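Long-range contacts in microbial serine proteinases; subtilisin (Bacillus subtilis, PDB 2GKO), which hydrolyses peptide bonds as a cold-adapted, calcium-loaded serine endopeptidase of the subtilisin family: residues A26-A31 against N130-I135; E49-F54 against N63-R68; H71-A76 against Y234-D239; N184-A189 against V224-P229. All blocks are in the same frame, centred on the assembly; numbering follows the deposited sequence.

Contact 1. Residues A26-A31 against N130-I135; sequences AGINIA and NTKVVI. With CA (calcium ion), chain B.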
loop_
_atom_site.group_PDB
_atom_site.type_symbol
_atom_site.label_atom_id
_atom_site.label_comp_id
_atom_site.label_asym_id
_atom_site.label_seq_id
_atom_site.Cartn_x
_atom_site.Cartn_y
_atom_site.Cartn_z
ATOM N N ALA A 26 4.960 15.097 3.767
ATOM C CA ALA A 26 4.248 16.356 3.603
ATOM C C ALA A 26 3.975 16.671 2.142
ATOM O O ALA A 26 4.852 16.577 1.294
ATOM C CB ALA A 26 5.018 17.498 4.251
ATOM N N GLY A 27 2.736 17.044 1.858
ATOM C CA GLY A 27 2.343 17.445 0.523
ATOM C C GLY A 27 1.918 16.327 -0.403
ATOM O O GLY A 27 1.305 16.612 -1.422
ATOM N N ILE A 28 2.207 15.076 -0.041
ATOM C CA ILE A 28 1.890 13.956 -0.905
ATOM C C ILE A 28 0.582 13.367 -0.475
ATOM O O ILE A 28 0.325 13.199 0.716
ATOM C CB ILE A 28 2.992 12.891 -0.866
ATOM C CG1 ILE A 28 4.370 13.520 -1.130
ATOM C CG2 ILE A 28 2.679 11.787 -1.875
ATOM C CD1 ILE A 28 4.510 14.228 -2.447
ATOM N N ASN A 29 -0.257 13.022 -1.454
ATOM C CA ASN A 29 -1.592 12.480 -1.177
ATOM C C ASN A 29 -1.582 10.981 -1.368
ATOM O O ASN A 29 -1.112 10.499 -2.392
ATOM C CB ASN A 29 -2.615 13.108 -2.127
ATOM C CG ASN A 29 -2.518 14.611 -2.147
ATOM O OD1 ASN A 29 -2.957 15.270 -1.192
ATOM N ND2 ASN A 29 -1.869 15.163 -3.179
ATOM N N ILE A 30 -2.000 10.245 -0.345
ATOM C CA ILE A 30 -2.187 8.811 -0.445
ATOM C C ILE A 30 -3.679 8.539 -0.568
ATOM O O ILE A 30 -4.470 8.790 0.348
ATOM C CB ILE A 30 -1.559 8.047 0.759
ATOM C CG1 ILE A 30 -0.062 8.368 0.883
ATOM C CG2 ILE A 30 -1.747 6.548 0.572
ATOM C CD1 ILE A 30 0.617 7.723 2.083
ATOM N N ALA A 31 -4.063 8.020 -1.733
ATOM C CA ALA A 31 -5.415 7.646 -2.013
ATOM C C ALA A 31 -5.617 6.175 -1.682
ATOM O O ALA A 31 -5.143 5.289 -2.395
ATOM C CB ALA A 31 -5.767 7.949 -3.484
ATOM N N ASN A 130 -2.738 19.730 -9.715
ATOM C CA ASN A 130 -1.296 19.679 -9.932
ATOM C C ASN A 130 -0.569 19.162 -8.701
ATOM O O ASN A 130 0.330 19.794 -8.167
ATOM C CB ASN A 130 -0.761 21.054 -10.350
ATOM C CG ASN A 130 0.662 20.996 -10.883
ATOM O OD1 ASN A 130 1.079 20.005 -11.485
ATOM N ND2 ASN A 130 1.419 22.065 -10.653
ATOM N N THR A 131 -0.988 17.988 -8.248
ATOM C CA THR A 131 -0.491 17.440 -6.994
ATOM C C THR A 131 -0.082 15.988 -7.207
ATOM O O THR A 131 -0.479 15.362 -8.191
ATOM C CB THR A 131 -1.580 17.590 -5.901
ATOM O OG1 THR A 131 -1.004 17.395 -4.600
ATOM C CG2 THR A 131 -2.663 16.534 -6.035
ATOM N N LYS A 132 0.723 15.474 -6.287
ATOM C CA LYS A 132 1.265 14.126 -6.375
ATOM C C LYS A 132 0.379 13.172 -5.596
ATOM O O LYS A 132 -0.062 13.466 -4.472
ATOM C CB LYS A 132 2.713 14.105 -5.872
ATOM C CG LYS A 132 3.659 15.017 -6.667
ATOM C CD LYS A 132 3.579 14.757 -8.170
ATOM C CE LYS A 132 4.837 15.235 -8.879
ATOM N NZ LYS A 132 4.829 14.915 -10.328
ATOM N N VAL A 133 0.076 12.042 -6.230
ATOM C CA VAL A 133 -0.859 11.070 -5.678
ATOM C C VAL A 133 -0.210 9.683 -5.725
ATOM O O VAL A 133 0.310 9.246 -6.776
ATOM C CB VAL A 133 -2.198 11.085 -6.431
ATOM C CG1 VAL A 133 -3.127 10.046 -5.861
ATOM C CG2 VAL A 133 -2.837 12.468 -6.369
ATOM N N VAL A 134 -0.248 9.005 -4.587
ATOM C CA VAL A 134 0.078 7.597 -4.491
ATOM C C VAL A 134 -1.237 6.867 -4.223
ATOM O O VAL A 134 -1.851 7.048 -3.172
ATOM C CB VAL A 134 1.052 7.297 -3.320
ATOM C CG1 VAL A 134 1.394 5.793 -3.281
ATOM C CG2 VAL A 134 2.331 8.131 -3.431
ATOM N N ILE A 135 -1.688 6.065 -5.176
ATOM C CA ILE A 135 -2.800 5.168 -4.934
ATOM C C ILE A 135 -2.314 3.931 -4.196
ATOM O O ILE A 135 -1.324 3.324 -4.581
ATOM C CB ILE A 135 -3.461 4.692 -6.271
ATOM C CG1 ILE A 135 -4.248 5.847 -6.884
ATOM C CG2 ILE A 135 -4.366 3.489 -6.008
ATOM C CD1 ILE A 135 -4.823 5.573 -8.290
HETATM CA CA CA B . -3.072 17.336 -0.503
HETATM O O HOH W 1 2.085 16.940 -4.022
HETATM O O HOH W 2 -1.172 17.839 -1.422
HETATM O O HOH W 3 -3.237 19.587 -0.089
HETATM O O HOH W 4 -4.009 17.880 -2.560
#
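Asn-29 carries CG beside its own backbone N (chi1 -50°) and Thr-131 carries OG1 anti to its N (chi1 -165°), which brings amide and hydroxyl tip to tip. Asn-29 ND2 donates to Thr-131 OG1 over 2.8 Å; the oxygen lies in the amide plane, but the hydrogen bond is bent, 133° at the hydrogen. The same ND2 also donates to Lys-132 O at 2.8 Å, here tilted from the amide plane. Asn-29 N reaches Lys-132 O from the opposite face of its carbonyl, at 3.1 Å, and one oxygen is thus gripped twice by one residue. With ND2 so held, Asn-29 OD1 faces the calcium ion, 2.2 Å away, which Glu-49, Asp-97 and three waters also bind. Thr-131 is therefore a second-shell residue of the metal site. A valine in its place would probably leave an N-H of the Asn-29 amide without its mate and the metal-bound group less firmly held against turning. Beyond the site the segments run as neighbouring parallel strands in the central sheet of the subtilisin alpha/beta fold, Val-134 N donating to Asn-29 O and Ala-31 N to Val-134 O. On one face Ile-28 and Val-134 lie across each other, CG2 to CG2 4.0 Å, and both touch Trp-263 of helix 248-265. On the other, Ala-31 CB meets Val-133 CG1 at 4.1 Å, where Trp-99 also packs. One water donates to Gly-27 O and accepts from Lys-132 N; a calcium-bound water donates to the same Gly-27 oxygen.

Contact 2. Residues E49-F54 against N63-R68; sequences EQCKDF and NSCTDR. With CA (calcium ion), chain B.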
loop_
_atom_site.group_PDB
_atom_site.type_symbol
_atom_site.label_atom_id
_atom_site.label_comp_id
_atom_site.label_asym_id
_atom_site.label_seq_id
_atom_site.Cartn_x
_atom_site.Cartn_y
_atom_site.Cartn_z
ATOM N N GLU A 49 -8.044 14.603 3.979
ATOM C CA GLU A 49 -8.215 15.681 3.024
ATOM C C GLU A 49 -9.417 15.468 2.103
ATOM O O GLU A 49 -10.207 16.390 1.911
ATOM C CB GLU A 49 -6.947 15.845 2.204
ATOM C CG GLU A 49 -6.933 17.125 1.394
ATOM C CD GLU A 49 -5.553 17.368 0.862
ATOM O OE1 GLU A 49 -5.203 16.728 -0.108
ATOM O OE2 GLU A 49 -4.782 18.163 1.454
ATOM N N GLN A 50 -9.527 14.268 1.531
ATOM C CA GLN A 50 -10.651 13.871 0.696
ATOM C C GLN A 50 -11.338 12.645 1.256
ATOM O O GLN A 50 -10.707 11.814 1.924
ATOM C CB GLN A 50 -10.212 13.599 -0.748
ATOM C CG GLN A 50 -9.635 14.857 -1.411
ATOM C CD GLN A 50 -9.582 14.783 -2.931
ATOM O OE1 GLN A 50 -8.995 15.677 -3.582
ATOM N NE2 GLN A 50 -10.150 13.741 -3.496
ATOM N N CYS A 51 -12.631 12.557 1.020
ATOM C CA CYS A 51 -13.468 11.497 1.547
ATOM C C CYS A 51 -14.631 11.354 0.567
ATOM O O CYS A 51 -15.521 12.192 0.546
ATOM C CB CYS A 51 -13.945 11.850 2.958
ATOM S SG CYS A 51 -15.196 10.805 3.679
ATOM N N LYS A 52 -14.548 10.338 -0.297
ATOM C CA LYS A 52 -15.452 10.178 -1.434
ATOM C C LYS A 52 -15.871 8.723 -1.526
ATOM O O LYS A 52 -15.075 7.812 -1.258
ATOM C CB LYS A 52 -14.776 10.628 -2.724
ATOM C CG LYS A 52 -14.420 12.122 -2.731
ATOM C CD LYS A 52 -13.656 12.541 -3.957
ATOM C CE LYS A 52 -13.479 14.074 -4.014
ATOM N NZ LYS A 52 -12.522 14.520 -5.040
ATOM N N ASP A 53 -17.140 8.503 -1.850
ATOM C CA ASP A 53 -17.720 7.168 -1.885
ATOM C C ASP A 53 -18.140 6.820 -3.314
ATOM O O ASP A 53 -19.110 7.378 -3.824
ATOM C CB ASP A 53 -18.904 7.103 -0.943
ATOM C CG ASP A 53 -19.465 5.709 -0.770
ATOM O OD1 ASP A 53 -19.055 4.756 -1.453
ATOM O OD2 ASP A 53 -20.331 5.473 0.093
ATOM N N PHE A 54 -17.428 5.881 -3.916
ATOM C CA PHE A 54 -17.671 5.430 -5.287
ATOM C C PHE A 54 -18.623 4.245 -5.371
ATOM O O PHE A 54 -18.902 3.760 -6.484
ATOM C CB PHE A 54 -16.341 5.110 -5.955
ATOM C CG PHE A 54 -15.495 6.316 -6.177
ATOM C CD1 PHE A 54 -15.511 6.978 -7.398
ATOM C CD2 PHE A 54 -14.716 6.838 -5.150
ATOM C CE1 PHE A 54 -14.748 8.089 -7.595
ATOM C CE2 PHE A 54 -13.945 7.944 -5.359
ATOM C CZ PHE A 54 -13.965 8.584 -6.569
ATOM N N ASN A 63 -17.777 13.904 0.450
ATOM C CA ASN A 63 -17.872 14.060 1.898
ATOM C C ASN A 63 -18.480 12.832 2.558
ATOM O O ASN A 63 -19.243 12.933 3.531
ATOM C CB ASN A 63 -18.673 15.328 2.253
ATOM C CG ASN A 63 -18.024 16.594 1.709
ATOM O OD1 ASN A 63 -16.868 16.896 2.011
ATOM N ND2 ASN A 63 -18.779 17.348 0.913
ATOM N N SER A 64 -18.151 11.674 2.014
ATOM C CA SER A 64 -18.684 10.399 2.485
ATOM C C SER A 64 -17.709 9.279 2.103
ATOM O O SER A 64 -17.279 9.193 0.960
ATOM C CB SER A 64 -20.037 10.148 1.813
ATOM O OG SER A 64 -20.676 9.012 2.360
ATOM N N CYS A 65 -17.330 8.442 3.071
ATOM C CA CYS A 65 -16.368 7.370 2.860
ATOM C C CYS A 65 -16.357 6.428 4.075
ATOM O O CYS A 65 -15.300 5.969 4.490
ATOM C CB CYS A 65 -14.967 7.950 2.623
ATOM S SG CYS A 65 -14.356 8.970 3.963
ATOM N N THR A 66 -17.538 6.129 4.604
ATOM C CA THR A 66 -17.685 5.404 5.867
ATOM C C THR A 66 -17.181 3.987 5.784
ATOM O O THR A 66 -17.532 3.242 4.902
ATOM C CB THR A 66 -19.161 5.423 6.302
ATOM O OG1 THR A 66 -19.589 6.794 6.415
ATOM C CG2 THR A 66 -19.329 4.853 7.687
ATOM N N ASP A 67 -16.293 3.626 6.711
ATOM C CA ASP A 67 -15.800 2.278 6.831
ATOM C C ASP A 67 -16.618 1.533 7.883
ATOM O O ASP A 67 -16.633 1.940 9.033
ATOM C CB ASP A 67 -14.329 2.337 7.240
ATOM C CG ASP A 67 -13.651 1.015 7.185
ATOM O OD1 ASP A 67 -14.242 0.025 6.673
ATOM O OD2 ASP A 67 -12.516 0.864 7.692
ATOM N N ARG A 68 -17.258 0.443 7.478
ATOM C CA ARG A 68 -18.007 -0.431 8.372
ATOM C C ARG A 68 -17.368 -1.812 8.437
ATOM O O ARG A 68 -17.910 -2.733 9.035
ATOM C CB ARG A 68 -19.448 -0.532 7.894
ATOM C CG ARG A 68 -20.178 0.815 7.951
ATOM C CD ARG A 68 -21.499 0.823 7.246
ATOM N NE ARG A 68 -22.132 2.137 7.370
ATOM C CZ ARG A 68 -22.298 2.998 6.363
ATOM N NH1 ARG A 68 -21.876 2.706 5.130
ATOM N NH2 ARG A 68 -22.872 4.171 6.604
HETATM CA CA CA B . -3.072 17.336 -0.503
HETATM O O HOH W 5 -19.909 6.407 2.831
HETATM O O HOH W 6 -22.039 7.749 0.305
HETATM O O HOH W 3 -3.237 19.587 -0.089
HETATM O O HOH W 4 -4.009 17.880 -2.560
HETATM O O HOH W 2 -1.172 17.839 -1.422
#
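The flat carbonyl group of Cys-51 receives Ser-64 N from well above its plane: the donor stands 59° out of it, off the lone pairs, with 3.1 Å from Ser-64 N to Cys-51 O. Farther along the loop, Thr-66 CG2 sits over the centre of one face of the Arg-68 guanidinium, whose NH1 makes a salt bridge to Asp-106. The covalent tie is the disulfide, 2.0 Å from Cys-51 SG to Cys-65 SG with chi3 -102°. Cys-51 sends its sulfur anti to the backbone N, while that of Cys-65 is wedged between its own N and carbonyl carbon. Strand 48-53 pairs antiparallel with the short strand 61-62, and the bridge clamps the loop that leads from this hairpin to helix 71-80. Beside it, two waters each donate to Asp-53 OD2, 2.9 Å away, and hydrogen-bond Ser-64 OG at 2.8 Å. One of them also accepts from Thr-66 N, so solvent carries the carboxylate's link to the loop; Asp-53 OD1 is taken by Thr-55. At the far end of the strand, Glu-49 binds the calcium ion through both carboxylate oxygens, OE2 the longer at 2.7 Å, and Trp-99 NE1 is hydrogen-bonded to OE1.

Contact 3. Residues H71-A76 against Y234-D239; sequences HGTHVA and YSTWFD. With PMS (phenylmethanesulfonic acid), chain G.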
loop_
_atom_site.group_PDB
_atom_site.type_symbol
_atom_site.label_atom_id
_atom_site.label_comp_id
_atom_site.label_asym_id
_atom_site.label_seq_id
_atom_site.Cartn_x
_atom_site.Cartn_y
_atom_site.Cartn_z
ATOM N N HIS A 71 -10.974 -2.657 7.058
ATOM C CA HIS A 71 -9.809 -2.784 6.168
ATOM C C HIS A 71 -9.225 -1.445 5.749
ATOM O O HIS A 71 -8.028 -1.238 5.802
ATOM C CB HIS A 71 -10.180 -3.516 4.884
ATOM C CG HIS A 71 -10.605 -4.928 5.071
ATOM N ND1 HIS A 71 -10.912 -5.750 4.004
ATOM C CD2 HIS A 71 -10.753 -5.684 6.183
ATOM C CE1 HIS A 71 -11.244 -6.948 4.458
ATOM N NE2 HIS A 71 -11.163 -6.929 5.777
ATOM N N GLY A 72 -10.064 -0.553 5.229
ATOM C CA GLY A 72 -9.599 0.713 4.731
ATOM C C GLY A 72 -8.973 1.544 5.844
ATOM O O GLY A 72 -7.967 2.198 5.632
ATOM N N THR A 73 -9.583 1.522 7.026
ATOM C CA THR A 73 -9.044 2.259 8.154
ATOM C C THR A 73 -7.680 1.695 8.559
ATOM O O THR A 73 -6.759 2.465 8.850
ATOM C CB THR A 73 -10.056 2.262 9.320
ATOM O OG1 THR A 73 -11.285 2.890 8.912
ATOM C CG2 THR A 73 -9.541 3.127 10.476
ATOM N N HIS A 74 -7.566 0.374 8.561
ATOM C CA HIS A 74 -6.336 -0.345 8.936
ATOM C C HIS A 74 -5.189 0.020 7.978
ATOM O O HIS A 74 -4.088 0.421 8.369
ATOM C CB HIS A 74 -6.635 -1.867 8.980
ATOM C CG HIS A 74 -5.609 -2.656 9.720
ATOM N ND1 HIS A 74 -4.351 -2.872 9.222
ATOM C CD2 HIS A 74 -5.652 -3.275 10.927
ATOM C CE1 HIS A 74 -3.641 -3.545 10.117
ATOM N NE2 HIS A 74 -4.402 -3.787 11.166
ATOM N N VAL A 75 -5.491 -0.069 6.694
ATOM C CA VAL A 75 -4.571 0.270 5.644
ATOM C C VAL A 75 -4.127 1.721 5.719
ATOM O O VAL A 75 -2.942 2.013 5.610
ATOM C CB VAL A 75 -5.259 -0.078 4.284
ATOM C CG1 VAL A 75 -4.519 0.474 3.098
ATOM C CG2 VAL A 75 -5.407 -1.600 4.181
ATOM N N ALA A 76 -5.085 2.637 5.884
ATOM C CA ALA A 76 -4.758 4.051 6.027
ATOM C C ALA A 76 -3.812 4.303 7.212
ATOM O O ALA A 76 -2.862 5.083 7.086
ATOM C CB ALA A 76 -5.997 4.860 6.190
ATOM N N TYR A 234 -0.527 -4.363 13.491
ATOM C CA TYR A 234 -1.424 -3.611 14.359
ATOM C C TYR A 234 -1.602 -2.259 13.705
ATOM O O TYR A 234 -0.638 -1.620 13.298
ATOM C CB TYR A 234 -0.764 -3.429 15.745
ATOM C CG TYR A 234 -1.486 -2.579 16.762
ATOM C CD1 TYR A 234 -2.384 -3.154 17.630
ATOM C CD2 TYR A 234 -1.239 -1.213 16.872
ATOM C CE1 TYR A 234 -3.014 -2.401 18.612
ATOM C CE2 TYR A 234 -1.887 -0.440 17.832
ATOM C CZ TYR A 234 -2.753 -1.046 18.702
ATOM O OH TYR A 234 -3.415 -0.312 19.675
ATOM N N SER A 235 -2.846 -1.810 13.620
ATOM C CA SER A 235 -3.161 -0.511 13.055
ATOM C C SER A 235 -4.533 -0.081 13.513
ATOM O O SER A 235 -5.178 -0.732 14.313
ATOM C CB SER A 235 -3.099 -0.563 11.510
ATOM O OG SER A 235 -3.188 0.732 10.908
ATOM N N THR A 236 -4.941 1.082 13.026
ATOM C CA THR A 236 -6.248 1.666 13.296
ATOM C C THR A 236 -7.405 0.807 12.756
ATOM O O THR A 236 -7.236 0.036 11.786
ATOM C CB THR A 236 -6.266 3.074 12.665
ATOM O OG1 THR A 236 -5.788 3.025 11.309
ATOM C CG2 THR A 236 -5.291 4.012 13.384
ATOM N N TRP A 237 -8.575 0.918 13.376
ATOM C CA TRP A 237 -9.760 0.153 12.958
ATOM C C TRP A 237 -10.974 1.059 12.862
ATOM O O TRP A 237 -10.977 2.175 13.410
ATOM C CB TRP A 237 -10.017 -0.998 13.908
ATOM C CG TRP A 237 -10.822 -2.161 13.374
ATOM C CD1 TRP A 237 -11.995 -2.620 13.870
ATOM C CD2 TRP A 237 -10.457 -3.044 12.309
ATOM N NE1 TRP A 237 -12.404 -3.714 13.155
ATOM C CE2 TRP A 237 -11.477 -4.003 12.206
ATOM C CE3 TRP A 237 -9.388 -3.102 11.405
ATOM C CZ2 TRP A 237 -11.459 -5.019 11.255
ATOM C CZ3 TRP A 237 -9.371 -4.118 10.469
ATOM C CH2 TRP A 237 -10.396 -5.054 10.412
ATOM N N PHE A 238 -12.005 0.588 12.157
ATOM C CA PHE A 238 -13.103 1.459 11.771
ATOM C C PHE A 238 -13.877 1.975 12.980
ATOM O O PHE A 238 -14.570 2.986 12.865
ATOM C CB PHE A 238 -14.072 0.756 10.819
ATOM C CG PHE A 238 -15.010 -0.188 11.499
ATOM C CD1 PHE A 238 -16.237 0.260 11.965
ATOM C CD2 PHE A 238 -14.665 -1.516 11.736
ATOM C CE1 PHE A 238 -17.103 -0.589 12.659
ATOM C CE2 PHE A 238 -15.553 -2.366 12.429
ATOM C CZ PHE A 238 -16.758 -1.904 12.872
ATOM N N ASP A 239 -13.809 1.246 14.097
ATOM C CA ASP A 239 -14.531 1.659 15.306
ATOM C C ASP A 239 -13.862 2.778 16.112
ATOM O O ASP A 239 -14.412 3.204 17.132
ATOM C CB ASP A 239 -14.840 0.453 16.201
ATOM C CG ASP A 239 -13.611 -0.267 16.681
ATOM O OD1 ASP A 239 -12.482 0.071 16.233
ATOM O OD2 ASP A 239 -13.676 -1.215 17.501
HETATM C C PMS G . -7.163 -8.071 1.389
HETATM S S PMS G . -5.579 -7.881 0.866
HETATM C C1 PMS G . -7.322 -7.994 2.902
HETATM C C2 PMS G . -7.253 -9.143 3.687
HETATM C C3 PMS G . -7.424 -9.071 5.074
HETATM C C4 PMS G . -7.706 -7.847 5.663
HETATM C C5 PMS G . -7.816 -6.698 4.887
HETATM C C6 PMS G . -7.631 -6.781 3.510
HETATM O O2S PMS G . -5.569 -8.154 -0.555
HETATM O O1S PMS G . -4.763 -8.718 1.742
#
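Helix 71-80 begins with the His-Gly-Thr-His segment of the subtilases, in which His-71 matches the catalytic histidine of the family; here it lines the pocket holding phenylmethanesulfonic acid, which Ser-249 and Asn-168 also bind. Strand 233-236 and the turn after it cross this first helical turn steeply. Ser-235 OG, anti to its backbone N (chi1 -171°), donates to His-74 O at 2.7 Å, in the carbonyl plane and on a lone pair. Thr-236 OG1 donates to Thr-73 O at 2.7 Å too, but from above that carbonyl's plane. Ser-235 CB lies over the face of the His-74 ring, 3.4 Å from its centroid, a CH-pi contact. The six-membered ring of Trp-237 meets the His-74 ring rim to rim, the planes at 85° and neither over the other's face. Thr-73 CG2 rests 3.4 Å from Trp-237 O, while Thr-73 OG1 turns to Asp-67. At the pocket, His-71 has the ligand's phenyl atom C5 over the centre of one ring face, 3.3 Å from His-71 CG, and Trp-237 CH2 at its edge, 4.3 Å from His-71 CD2. An alanine in place of His-71 would probably leave the phenyl group without the ring face it lies on and open a gap beside Trp-237. Two short hydrogen bonds from side-chain hydroxyls to main-chain oxygens of the helix thus fasten the strand to the turn that bears His-71.

Contact 4. Residues N184-A189 against V224-P229; sequences NAVAVA and VEISAP. With NA (sodium ion), chain F.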
loop_
_atom_site.group_PDB
_atom_site.type_symbol
_atom_site.label_atom_id
_atom_site.label_comp_id
_atom_site.label_asym_id
_atom_site.label_seq_id
_atom_site.Cartn_x
_atom_site.Cartn_y
_atom_site.Cartn_z
ATOM N N ASN A 184 1.991 -1.458 -14.601
ATOM C CA ASN A 184 1.955 -0.113 -14.019
ATOM C C ASN A 184 1.466 -0.069 -12.576
ATOM O O ASN A 184 1.133 1.000 -12.081
ATOM C CB ASN A 184 1.130 0.824 -14.909
ATOM C CG ASN A 184 1.837 1.131 -16.227
ATOM O OD1 ASN A 184 3.063 1.154 -16.282
ATOM N ND2 ASN A 184 1.059 1.351 -17.289
ATOM N N ALA A 185 1.477 -1.222 -11.900
ATOM C CA ALA A 185 1.222 -1.289 -10.451
ATOM C C ALA A 185 2.399 -1.925 -9.732
ATOM O O ALA A 185 2.979 -2.863 -10.222
ATOM C CB ALA A 185 -0.047 -2.069 -10.173
ATOM N N VAL A 186 2.764 -1.397 -8.568
ATOM C CA VAL A 186 3.809 -1.970 -7.746
ATOM C C VAL A 186 3.188 -3.038 -6.856
ATOM O O VAL A 186 2.461 -2.714 -5.908
ATOM C CB VAL A 186 4.482 -0.880 -6.880
ATOM C CG1 VAL A 186 5.474 -1.474 -5.901
ATOM C CG2 VAL A 186 5.135 0.161 -7.738
ATOM N N ALA A 187 3.477 -4.303 -7.146
ATOM C CA ALA A 187 2.956 -5.404 -6.351
ATOM C C ALA A 187 3.835 -5.605 -5.140
ATOM O O ALA A 187 5.029 -5.847 -5.274
ATOM C CB ALA A 187 2.897 -6.685 -7.154
ATOM N N VAL A 188 3.230 -5.562 -3.958
ATOM C CA VAL A 188 3.928 -5.671 -2.703
ATOM C C VAL A 188 3.646 -7.006 -1.993
ATOM O O VAL A 188 2.484 -7.356 -1.686
ATOM C CB VAL A 188 3.539 -4.511 -1.773
ATOM C CG1 VAL A 188 4.393 -4.565 -0.472
ATOM C CG2 VAL A 188 3.723 -3.192 -2.475
ATOM N N ALA A 189 4.711 -7.766 -1.751
ATOM C CA ALA A 189 4.656 -9.010 -0.972
ATOM C C ALA A 189 4.689 -8.726 0.515
ATOM O O ALA A 189 5.189 -7.674 0.949
ATOM C CB ALA A 189 5.821 -9.913 -1.329
ATOM N N VAL A 224 6.234 -9.757 -8.834
ATOM C CA VAL A 224 6.293 -9.121 -7.527
ATOM C C VAL A 224 7.444 -8.105 -7.569
ATOM O O VAL A 224 8.456 -8.355 -8.190
ATOM C CB VAL A 224 6.517 -10.150 -6.393
ATOM C CG1 VAL A 224 6.786 -9.463 -5.071
ATOM C CG2 VAL A 224 5.297 -11.128 -6.283
ATOM N N GLU A 225 7.272 -6.966 -6.907
ATOM C CA GLU A 225 8.189 -5.840 -7.070
ATOM C C GLU A 225 9.004 -5.603 -5.812
ATOM O O GLU A 225 10.219 -5.577 -5.866
ATOM C CB GLU A 225 7.404 -4.592 -7.477
ATOM C CG GLU A 225 8.246 -3.398 -7.911
ATOM C CD GLU A 225 7.557 -2.534 -8.940
ATOM O OE1 GLU A 225 6.595 -2.970 -9.580
ATOM O OE2 GLU A 225 7.993 -1.376 -9.148
ATOM N N ILE A 226 8.343 -5.421 -4.679
ATOM C CA ILE A 226 9.022 -5.181 -3.434
ATOM C C ILE A 226 8.256 -5.879 -2.308
ATOM O O ILE A 226 7.128 -6.336 -2.528
ATOM C CB ILE A 226 9.162 -3.643 -3.147
ATOM C CG1 ILE A 226 7.786 -2.987 -2.949
ATOM C CG2 ILE A 226 9.935 -2.921 -4.254
ATOM C CD1 ILE A 226 7.881 -1.525 -2.643
ATOM N N SER A 227 8.878 -5.966 -1.138
ATOM C CA SER A 227 8.304 -6.587 0.030
ATOM C C SER A 227 8.188 -5.593 1.190
ATOM O O SER A 227 8.992 -4.674 1.337
ATOM C CB SER A 227 9.168 -7.785 0.446
ATOM O OG SER A 227 9.263 -8.739 -0.600
ATOM N N ALA A 228 7.169 -5.762 2.009
ATOM C CA ALA A 228 7.004 -4.936 3.197
ATOM C C ALA A 228 6.261 -5.711 4.257
ATOM O O ALA A 228 5.676 -6.733 3.966
ATOM C CB ALA A 228 6.258 -3.650 2.862
ATOM N N PRO A 229 6.294 -5.249 5.502
ATOM C CA PRO A 229 5.614 -5.954 6.595
ATOM C C PRO A 229 4.113 -6.155 6.366
ATOM O O PRO A 229 3.402 -5.186 6.097
ATOM C CB PRO A 229 5.869 -5.042 7.797
ATOM C CG PRO A 229 7.135 -4.384 7.458
ATOM C CD PRO A 229 7.031 -4.064 6.004
HETATM NA NA NA F . 2.903 -5.020 -10.998
HETATM O O HOH W 7 4.827 -5.196 -9.626
HETATM O O HOH W 8 3.897 -6.837 -12.141
#
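Val-186 and Glu-225 cross side chains at about a right angle, both valine methyls meeting the carboxylate end: Val-186 CG2 is 3.5 Å from Glu-225 OE2 and Val-186 CG1 is 3.8 Å from Glu-225 CD. The bent glutamate chain brings OE1 within 2.8 Å of a sodium-bound water, which donates to OE1 and accepts from Ala-187 N. Ala-185 O is itself a sodium ligand at 2.3 Å, joined by the carbonyls of Gly-180 and Leu-182. Glu-225 OE2 is met by Arg-275 in a salt bridge and by Gln-279, so this buried acid is well supplied with partners. Ile-226 sets CG1 between its own N and carbonyl carbon (chi1 65°), where it touches Val-186 CG1 at 4.0 Å and slants across Val-188 CG2. The other branch, Val-188 CG1, meets Ala-228 CB. On the opposite sheet face Ala-189 CB touches Val-224 CG1, at 3.9 Å, and also Ser-227 OG, which is hydrogen-bonded to Ser-301 O. Ala-187 O takes Glu-225 N at 3.0 Å and, weakly, Ile-226 N, an extra residue accommodated as in a beta bulge. Ala-189 N to Ile-226 O and Ala-228 N to Ala-189 O then continue the parallel pairing. Strand 161-165 flanks strand 186-192 on its other edge, and helix 248-265 packs on the face of Val-188 and Ile-226 through Ala-251 and Ala-255.

In the fold
From the N terminus, strand 29-34 opens the long loop that contact 1 closes at strand 133-137. Nested inside it, contact 2 closes a short loop between strand 48-53 and the segment before helix 71-80. Both reach the same sheet, and Asn-29 and Glu-49 share one calcium ion. Contact 3 starts inside the loop of contact 1 and ends far beyond it, so the two cross; it ties helix 71-80 to the small antiparallel pair of strands 233-236 and 242-245. Asp-67 OD2 and Thr-73 OG1 link contacts 2 and 3. Contact 4 follows contact 1 in series, lies nested within the loop of contact 3, and joins strands 186-192 and 226-229 farther across the main sheet.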